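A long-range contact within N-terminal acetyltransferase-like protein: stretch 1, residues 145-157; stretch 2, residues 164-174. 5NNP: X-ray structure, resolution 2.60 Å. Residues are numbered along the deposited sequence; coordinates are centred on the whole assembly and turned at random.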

ATOM      1  N   ILE A 145      26.048   1.034 -21.481  1.00 31.98           N
ATOM      2  CA  ILE A 145      25.453   0.572 -20.230  1.00 35.76           C
ATOM      3  C   ILE A 145      23.984   0.147 -20.374  1.00 40.34           C
ATOM      4  O   ILE A 145      23.146   0.960 -20.750  1.00 42.20           O
ATOM      5  CB  ILE A 145      25.557   1.675 -19.148  1.00 41.37           C
ATOM      6  CG1 ILE A 145      27.017   2.117 -19.003  1.00 45.18           C
ATOM      7  CG2 ILE A 145      25.011   1.177 -17.818  1.00 33.98           C
ATOM      8  CD1 ILE A 145      27.270   3.092 -17.877  1.00 43.59           C
ATOM      9  N   ARG A 146      23.668  -1.110 -20.048  1.00 38.91           N
ATOM     10  CA  ARG A 146      22.336  -1.646 -20.337  1.00 35.63           C
ATOM     11  C   ARG A 146      21.211  -0.888 -19.634  1.00 36.73           C
ATOM     12  O   ARG A 146      20.144  -0.728 -20.209  1.00 45.93           O
ATOM     13  CB  ARG A 146      22.234  -3.135 -19.986  1.00 31.75           C
ATOM     14  CG  ARG A 146      20.862  -3.730 -20.307  1.00 37.73           C
ATOM     15  CD  ARG A 146      20.805  -5.262 -20.304  1.00 40.17           C
ATOM     16  NE  ARG A 146      19.596  -5.764 -20.977  1.00 26.79           N
ATOM     17  CZ  ARG A 146      19.379  -7.039 -21.295  1.00 34.68           C
ATOM     18  NH1 ARG A 146      18.260  -7.381 -21.918  1.00 36.99           N
ATOM     19  NH2 ARG A 146      20.272  -7.979 -21.001  1.00 28.28           N
ATOM     20  N   GLN A 147      21.448  -0.411 -18.415  1.00 38.32           N
ATOM     21  CA  GLN A 147      20.429   0.345 -17.664  1.00 31.62           C
ATOM     22  C   GLN A 147      19.793   1.444 -18.470  1.00 31.78           C
ATOM     23  O   GLN A 147      18.596   1.683 -18.378  1.00 40.01           O
ATOM     24  CB  GLN A 147      21.011   1.007 -16.428  1.00 35.95           C
ATOM     25  CG  GLN A 147      21.522   0.106 -15.366  1.00 50.19           C
ATOM     26  CD  GLN A 147      22.166   0.907 -14.262  1.00 54.49           C
ATOM     27  OE1 GLN A 147      21.891   2.100 -14.110  1.00 51.35           O
ATOM     28  NE2 GLN A 147      23.044   0.266 -13.498  1.00 57.79           N
ATOM     29  N   ASN A 148      20.610   2.151 -19.231  1.00 35.99           N
ATOM     30  CA  ASN A 148      20.109   3.278 -20.000  1.00 41.03           C
ATOM     31  C   ASN A 148      19.189   2.866 -21.132  1.00 40.91           C
ATOM     32  O   ASN A 148      18.369   3.670 -21.541  1.00 47.33           O
ATOM     33  CB  ASN A 148      21.265   4.104 -20.552  1.00 41.96           C
ATOM     34  CG  ASN A 148      22.089   4.732 -19.453  1.00 36.95           C
ATOM     35  OD1 ASN A 148      21.557   5.093 -18.409  1.00 31.34           O
ATOM     36  ND2 ASN A 148      23.395   4.858 -19.678  1.00 34.81           N
ATOM     37  N   TRP A 149      19.306   1.631 -21.635  1.00 35.59           N
ATOM     38  CA  TRP A 149      18.372   1.157 -22.672  1.00 34.95           C
ATOM     39  C   TRP A 149      17.033   0.833 -22.034  1.00 34.50           C
ATOM     40  O   TRP A 149      15.973   1.279 -22.502  1.00 37.35           O
ATOM     41  CB  TRP A 149      18.905  -0.064 -23.415  1.00 25.84           C
ATOM     42  CG  TRP A 149      20.083   0.252 -24.266  1.00 40.75           C
ATOM     43  CD1 TRP A 149      21.384   0.303 -23.864  1.00 36.87           C
ATOM     44  CD2 TRP A 149      20.086   0.554 -25.674  1.00 41.86           C
ATOM     45  NE1 TRP A 149      22.189   0.630 -24.917  1.00 39.41           N
ATOM     46  CE2 TRP A 149      21.423   0.793 -26.042  1.00 39.08           C
ATOM     47  CE3 TRP A 149      19.084   0.660 -26.658  1.00 41.36           C
ATOM     48  CZ2 TRP A 149      21.793   1.133 -27.350  1.00 33.58           C
ATOM     49  CZ3 TRP A 149      19.449   1.000 -27.951  1.00 29.09           C
ATOM     50  CH2 TRP A 149      20.794   1.232 -28.285  1.00 35.69           C
ATOM     51  N   THR A 150      17.100   0.055 -20.958  1.00 27.25           N
ATOM     52  CA  THR A 150      15.920  -0.322 -20.179  1.00 30.15           C
ATOM     53  C   THR A 150      15.128   0.895 -19.694  1.00 34.60           C
ATOM     54  O   THR A 150      13.907   0.928 -19.812  1.00 39.27           O
ATOM     55  CB  THR A 150      16.325  -1.166 -18.980  1.00 31.11           C
ATOM     56  OG1 THR A 150      17.026  -2.306 -19.459  1.00 34.46           O
ATOM     57  CG2 THR A 150      15.096  -1.606 -18.162  1.00 30.36           C
ATOM     58  N   ALA A 151      15.841   1.891 -19.169  1.00 30.95           N
ATOM     59  CA  ALA A 151      15.239   3.144 -18.728  1.00 33.69           C
ATOM     60  C   ALA A 151      14.458   3.850 -19.839  1.00 35.68           C
ATOM     61  O   ALA A 151      13.346   4.317 -19.604  1.00 36.81           O
ATOM     62  CB  ALA A 151      16.309   4.071 -18.174  1.00 31.76           C
ATOM     63  N   LEU A 152      15.035   3.923 -21.046  1.00 32.74           N
ATOM     64  CA  LEU A 152      14.340   4.547 -22.169  1.00 27.62           C
ATOM     65  C   LEU A 152      13.131   3.709 -22.568  1.00 29.63           C
ATOM     66  O   LEU A 152      12.095   4.263 -22.919  1.00 36.36           O
ATOM     67  CB  LEU A 152      15.258   4.758 -23.382  1.00 35.91           C
ATOM     68  CG  LEU A 152      14.520   5.265 -24.649  1.00 37.46           C
ATOM     69  CD1 LEU A 152      13.852   6.645 -24.452  1.00 31.07           C
ATOM     70  CD2 LEU A 152      15.387   5.256 -25.897  1.00 37.92           C
ATOM     71  N   ALA A 153      13.247   2.385 -22.501  1.00 27.87           N
ATOM     72  CA  ALA A 153      12.087   1.517 -22.702  1.00 30.23           C
ATOM     73  C   ALA A 153      10.983   1.771 -21.648  1.00 32.42           C
ATOM     74  O   ALA A 153       9.797   1.855 -21.985  1.00 30.80           O
ATOM     75  CB  ALA A 153      12.505   0.077 -22.682  1.00 34.33           C
ATOM     76  N   ILE A 154      11.383   1.922 -20.384  1.00 26.95           N
ATOM     77  CA  ILE A 154      10.425   2.222 -19.320  1.00 27.90           C
ATOM     78  C   ILE A 154       9.705   3.560 -19.560  1.00 37.94           C
ATOM     79  O   ILE A 154       8.480   3.646 -19.407  1.00 41.35           O
ATOM     80  CB  ILE A 154      11.108   2.245 -17.939  1.00 24.31           C
ATOM     81  CG1 ILE A 154      11.515   0.831 -17.523  1.00 24.34           C
ATOM     82  CG2 ILE A 154      10.201   2.844 -16.896  1.00 24.19           C
ATOM     83  CD1 ILE A 154      12.695   0.796 -16.595  1.00 21.36           C
ATOM     84  N   ALA A 155      10.454   4.590 -19.954  1.00 33.75           N
ATOM     85  CA  ALA A 155       9.864   5.906 -20.199  1.00 33.62           C
ATOM     86  C   ALA A 155       8.822   5.833 -21.302  1.00 34.30           C
ATOM     87  O   ALA A 155       7.735   6.420 -21.190  1.00 33.07           O
ATOM     88  CB  ALA A 155      10.921   6.908 -20.558  1.00 36.52           C
ATOM     89  N   TYR A 156       9.157   5.114 -22.373  1.00 30.84           N
ATOM     90  CA  TYR A 156       8.217   4.925 -23.473  1.00 36.06           C
ATOM     91  C   TYR A 156       6.976   4.171 -23.001  1.00 37.23           C
ATOM     92  O   TYR A 156       5.848   4.553 -23.304  1.00 44.50           O
ATOM     93  CB  TYR A 156       8.871   4.156 -24.618  1.00 43.13           C
ATOM     94  CG  TYR A 156       9.653   4.997 -25.591  1.00 43.71           C
ATOM     95  CD1 TYR A 156       9.152   6.199 -26.067  1.00 49.79           C
ATOM     96  CD2 TYR A 156      10.885   4.571 -26.058  1.00 41.46           C
ATOM     97  CE1 TYR A 156       9.878   6.960 -26.988  1.00 46.31           C
ATOM     98  CE2 TYR A 156      11.608   5.314 -26.948  1.00 43.38           C
ATOM     99  CZ  TYR A 156      11.111   6.502 -27.414  1.00 41.80           C
ATOM    100  OH  TYR A 156      11.872   7.217 -28.302  1.00 42.99           O
ATOM    101  N   HIS A 157       7.216   3.093 -22.261  1.00 36.49           N
ATOM    102  CA  HIS A 157       6.177   2.240 -21.691  1.00 33.24           C
ATOM    103  C   HIS A 157       5.187   3.014 -20.820  1.00 35.57           C
ATOM    104  O   HIS A 157       3.968   2.906 -20.995  1.00 31.03           O
ATOM    105  CB  HIS A 157       6.836   1.128 -20.875  1.00 35.38           C
ATOM    106  CG  HIS A 157       5.884   0.069 -20.421  1.00 38.93           C
ATOM    107  ND1 HIS A 157       6.213  -0.852 -19.451  1.00 44.94           N
ATOM    108  CD2 HIS A 157       4.614  -0.207 -20.792  1.00 33.65           C
ATOM    109  CE1 HIS A 157       5.181  -1.655 -19.245  1.00 37.86           C
ATOM    110  NE2 HIS A 157       4.200  -1.286 -20.043  1.00 31.87           N
ATOM    111  N   LYS A 164       7.203   1.390 -29.123  1.00 40.53           N
ATOM    112  CA  LYS A 164       8.569   1.899 -29.073  1.00 45.03           C
ATOM    113  C   LYS A 164       9.338   1.295 -27.888  1.00 41.89           C
ATOM    114  O   LYS A 164      10.538   1.055 -27.975  1.00 45.32           O
ATOM    115  CB  LYS A 164       8.585   3.430 -29.008  1.00 51.06           C
ATOM    116  CG  LYS A 164       9.737   4.067 -29.785  1.00 58.10           C
ATOM    117  CD  LYS A 164       9.603   3.800 -31.278  1.00 64.36           C
ATOM    118  CE  LYS A 164      10.677   4.514 -32.094  1.00 71.23           C
ATOM    119  NZ  LYS A 164      12.039   4.127 -31.646  1.00 75.38           N
ATOM    120  N   ALA A 165       8.656   1.034 -26.781  1.00 35.34           N
ATOM    121  CA  ALA A 165       9.346   0.437 -25.650  1.00 37.59           C
ATOM    122  C   ALA A 165       9.825  -0.976 -25.997  1.00 42.43           C
ATOM    123  O   ALA A 165      10.922  -1.389 -25.608  1.00 44.82           O
ATOM    124  CB  ALA A 165       8.449   0.414 -24.421  1.00 36.98           C
ATOM    125  N   GLU A 166       9.003  -1.723 -26.720  1.00 37.14           N
ATOM    126  CA  GLU A 166       9.417  -3.050 -27.127  1.00 34.58           C
ATOM    127  C   GLU A 166      10.608  -2.974 -28.096  1.00 37.20           C
ATOM    128  O   GLU A 166      11.558  -3.752 -28.012  1.00 40.55           O
ATOM    129  CB  GLU A 166       8.265  -3.810 -27.765  1.00 30.58           C
ATOM    130  CG  GLU A 166       8.639  -5.251 -28.015  1.00 41.31           C
ATOM    131  CD  GLU A 166       7.632  -6.001 -28.831  1.00 41.87           C
ATOM    132  OE1 GLU A 166       6.451  -5.574 -28.881  1.00 41.26           O
ATOM    133  OE2 GLU A 166       8.035  -7.026 -29.421  1.00 51.72           O
ATOM    134  N   HIS A 167      10.552  -2.005 -28.998  1.00 35.24           N
ATOM    135  CA  HIS A 167      11.615  -1.762 -29.961  1.00 37.81           C
ATOM    136  C   HIS A 167      12.969  -1.487 -29.288  1.00 37.83           C
ATOM    137  O   HIS A 167      14.000  -2.006 -29.712  1.00 40.33           O
ATOM    138  CB  HIS A 167      11.211  -0.593 -30.862  1.00 31.92           C
ATOM    139  CG  HIS A 167      12.245  -0.215 -31.874  1.00 47.19           C
ATOM    140  ND1 HIS A 167      12.901   0.997 -31.845  1.00 58.03           N
ATOM    141  CD2 HIS A 167      12.730  -0.879 -32.949  1.00 43.06           C
ATOM    142  CE1 HIS A 167      13.745   1.063 -32.858  1.00 45.03           C
ATOM    143  NE2 HIS A 167      13.661  -0.062 -33.541  1.00 44.44           N
ATOM    144  N   ILE A 168      12.960  -0.666 -28.238  1.00 38.82           N
ATOM    145  CA  ILE A 168      14.190  -0.308 -27.541  1.00 31.61           C
ATOM    146  C   ILE A 168      14.759  -1.541 -26.854  1.00 38.64           C
ATOM    147  O   ILE A 168      15.970  -1.772 -26.904  1.00 42.74           O
ATOM    148  CB  ILE A 168      13.958   0.820 -26.519  1.00 29.95           C
ATOM    149  CG1 ILE A 168      13.617   2.130 -27.240  1.00 27.54           C
ATOM    150  CG2 ILE A 168      15.175   1.024 -25.646  1.00 26.53           C
ATOM    151  CD1 ILE A 168      14.590   2.471 -28.408  1.00 28.46           C
ATOM    152  N   LEU A 169      13.882  -2.351 -26.254  1.00 36.91           N
ATOM    153  CA  LEU A 169      14.296  -3.578 -25.580  1.00 32.02           C
ATOM    154  C   LEU A 169      14.881  -4.582 -26.559  1.00 43.46           C
ATOM    155  O   LEU A 169      15.942  -5.171 -26.300  1.00 39.05           O
ATOM    156  CB  LEU A 169      13.127  -4.207 -24.828  1.00 32.32           C
ATOM    157  CG  LEU A 169      12.764  -3.486 -23.524  1.00 31.58           C
ATOM    158  CD1 LEU A 169      11.429  -3.973 -22.956  1.00 30.70           C
ATOM    159  CD2 LEU A 169      13.868  -3.649 -22.509  1.00 26.97           C
ATOM    160  N   THR A 170      14.198  -4.777 -27.685  1.00 37.22           N
ATOM    161  CA  THR A 170      14.680  -5.728 -28.663  1.00 37.15           C
ATOM    162  C   THR A 170      15.966  -5.235 -29.324  1.00 48.11           C
ATOM    163  O   THR A 170      16.835  -6.039 -29.682  1.00 53.67           O
ATOM    164  CB  THR A 170      13.644  -6.003 -29.758  1.00 44.60           C
ATOM    165  OG1 THR A 170      12.452  -6.552 -29.179  1.00 42.56           O
ATOM    166  CG2 THR A 170      14.226  -6.979 -30.795  1.00 39.73           C
ATOM    167  N   THR A 171      16.097  -3.922 -29.493  1.00 41.08           N
ATOM    168  CA  THR A 171      17.296  -3.383 -30.133  1.00 43.66           C
ATOM    169  C   THR A 171      18.519  -3.729 -29.297  1.00 41.30           C
ATOM    170  O   THR A 171      19.542  -4.157 -29.838  1.00 36.69           O
ATOM    171  CB  THR A 171      17.207  -1.858 -30.348  1.00 45.07           C
ATOM    172  OG1 THR A 171      16.194  -1.587 -31.322  1.00 50.95           O
ATOM    173  CG2 THR A 171      18.526  -1.298 -30.862  1.00 36.30           C
ATOM    174  N   TYR A 172      18.396  -3.587 -27.977  1.00 38.02           N
ATOM    175  CA  TYR A 172      19.487  -3.965 -27.090  1.00 35.27           C
ATOM    176  C   TYR A 172      19.856  -5.436 -27.252  1.00 39.78           C
ATOM    177  O   TYR A 172      21.021  -5.764 -27.493  1.00 43.66           O
ATOM    178  CB  TYR A 172      19.168  -3.688 -25.618  1.00 33.78           C
ATOM    179  CG  TYR A 172      20.367  -4.031 -24.787  1.00 39.39           C
ATOM    180  CD1 TYR A 172      21.405  -3.132 -24.657  1.00 49.78           C
ATOM    181  CD2 TYR A 172      20.515  -5.288 -24.219  1.00 42.22           C
ATOM    182  CE1 TYR A 172      22.537  -3.448 -23.951  1.00 51.16           C
ATOM    183  CE2 TYR A 172      21.649  -5.615 -23.507  1.00 47.83           C
ATOM    184  CZ  TYR A 172      22.657  -4.687 -23.378  1.00 50.04           C
ATOM    185  OH  TYR A 172      23.801  -4.981 -22.677  1.00 49.86           O
ATOM    186  N   GLU A 173      18.863  -6.312 -27.124  1.00 37.82           N
ATOM    187  CA  GLU A 173      19.087  -7.749 -27.252  1.00 36.54           C
ATOM    188  C   GLU A 173      19.789  -8.110 -28.549  1.00 45.30           C
ATOM    189  O   GLU A 173      20.568  -9.055 -28.613  1.00 46.86           O
ATOM    190  CB  GLU A 173      17.771  -8.515 -27.186  1.00 37.67           C
ATOM    191  CG  GLU A 173      17.044  -8.461 -25.858  1.00 40.03           C
ATOM    192  CD  GLU A 173      15.788  -9.304 -25.882  1.00 49.59           C
ATOM    193  OE1 GLU A 173      14.766  -8.896 -25.292  1.00 51.33           O
ATOM    194  OE2 GLU A 173      15.819 -10.383 -26.507  1.00 54.88           O
ATOM    195  N   LYS A 174      19.505  -7.351 -29.594  1.00 55.24           N
ATOM    196  CA  LYS A 174      20.082  -7.640 -30.895  1.00 49.96           C
ATOM    197  C   LYS A 174      21.539  -7.191 -30.968  1.00 54.27           C
ATOM    198  O   LYS A 174      22.267  -7.615 -31.870  1.00 48.42           O
ATOM    199  CB  LYS A 174      19.253  -6.983 -32.008  1.00 38.28           C
ATOM    200  CG  LYS A 174      18.012  -7.779 -32.426  1.00 42.53           C
ATOM    201  CD  LYS A 174      17.360  -7.162 -33.663  1.00 52.85           C
ATOM    202  CE  LYS A 174      16.027  -7.828 -34.006  1.00 61.02           C
ATOM    203  NZ  LYS A 174      15.419  -7.139 -35.190  1.00 72.23           N
TER
HETATM  204  O   HOH W   1      16.484  -5.649 -23.455  1.00 25.25           O

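The two stretches are consecutive arms of a helical hairpin, packed almost antiparallel: the N-to-C directions of helix 146-157 and helix 164-174 differ by 168°, and their axes come within 7.9 Å. Such an approach is close for two helices, and small residues make it possible. Where the backbones come nearest, alanine faces alanine, with Ala153 CA only 4.2 Å from Ala165 CA. The methyl group of Ala165 is a small bump pressed against the opposing backbone, its CB 3.1 Å from Ala153 O and 3.7 Å from His157 N. Those two backbone atoms are already joined by a helical hydrogen bond, His157 N to Ala153 O at 2.9 Å, so the methyl packs against a backbone whose polar groups are paired within their own helix. The CB of Tyr156, 3.8 Å from Ala165 CB, closes in beside it.

One turn further along the second helix, Ile168 provides the larger bump. Its side chain is a knob in a hole formed by Trp149, Leu152, Ala153 and Tyr156, residues spaced so that successive turns of the first helix frame the pocket. Ala153, with only a methyl group, leaves the hollow deep at its floor, so the branched isoleucine reaches the backbone: Ile168 CG2 lies 3.3 Å from Trp149 O and 4.1 Å from Ala153 CB. The other branch extends differently, with Ile168 CD1 3.8 Å from Leu152 CD2 and Ile168 CG1 3.8 Å from Tyr156 CE2, near the plane of the tyrosine ring at its edge. Beta-branching suits this place because it gives the side chain breadth close to its own backbone. Ala153 is in turn touched by Leu169, whose CB points sideways but whose end comes nearer, bringing CG to 3.7 Å from Ala153 CB.

Larger, flatter side chains pack toward the ends of the contact. Near the hairpin's connection, the aliphatic part of Lys164 lies over one face of the Tyr156 ring, with Lys164 CG 3.7 Å from the ring centroid in a CH-pi contact. A long lysine suits this position because its methylenes can cover an aromatic surface while its amine continues beyond them.

At the far end, Trp149 and Tyr172 meet obliquely, their planes at 56° and Trp149 CD1 3.5 Å from Tyr172 CD1. Tyr172 suits the place by its length: its CA-to-CB bond points sideways, yet its ring comes in to meet both Trp149 and Arg146. The broad indole also reaches Thr171, where Trp149 CZ3 is 3.8 Å from Thr171 CG2; the threonine offers this methyl while its OG1 donates a 2.8 Å hydrogen bond to His167 O. Arg146 then covers the tyrosine, its CG 3.9 Å from the Tyr172 ring centroid, while Tyr172 CE2 lies over one face of the guanidinium, 3.3 Å from Arg146 NE. Arginine suits this spot because its methylenes and flat guanidinium can both lie against an aromatic ring while its N-H groups remain free to bond.

No direct hydrogen bond crosses between the helices. Water 1 supplies a polar link, accepting from Arg146 NH1 at 2.9 Å and donating to Leu169 O at 2.9 Å. The contact, burying 706 Å² in all, therefore rests chiefly on complementary shape.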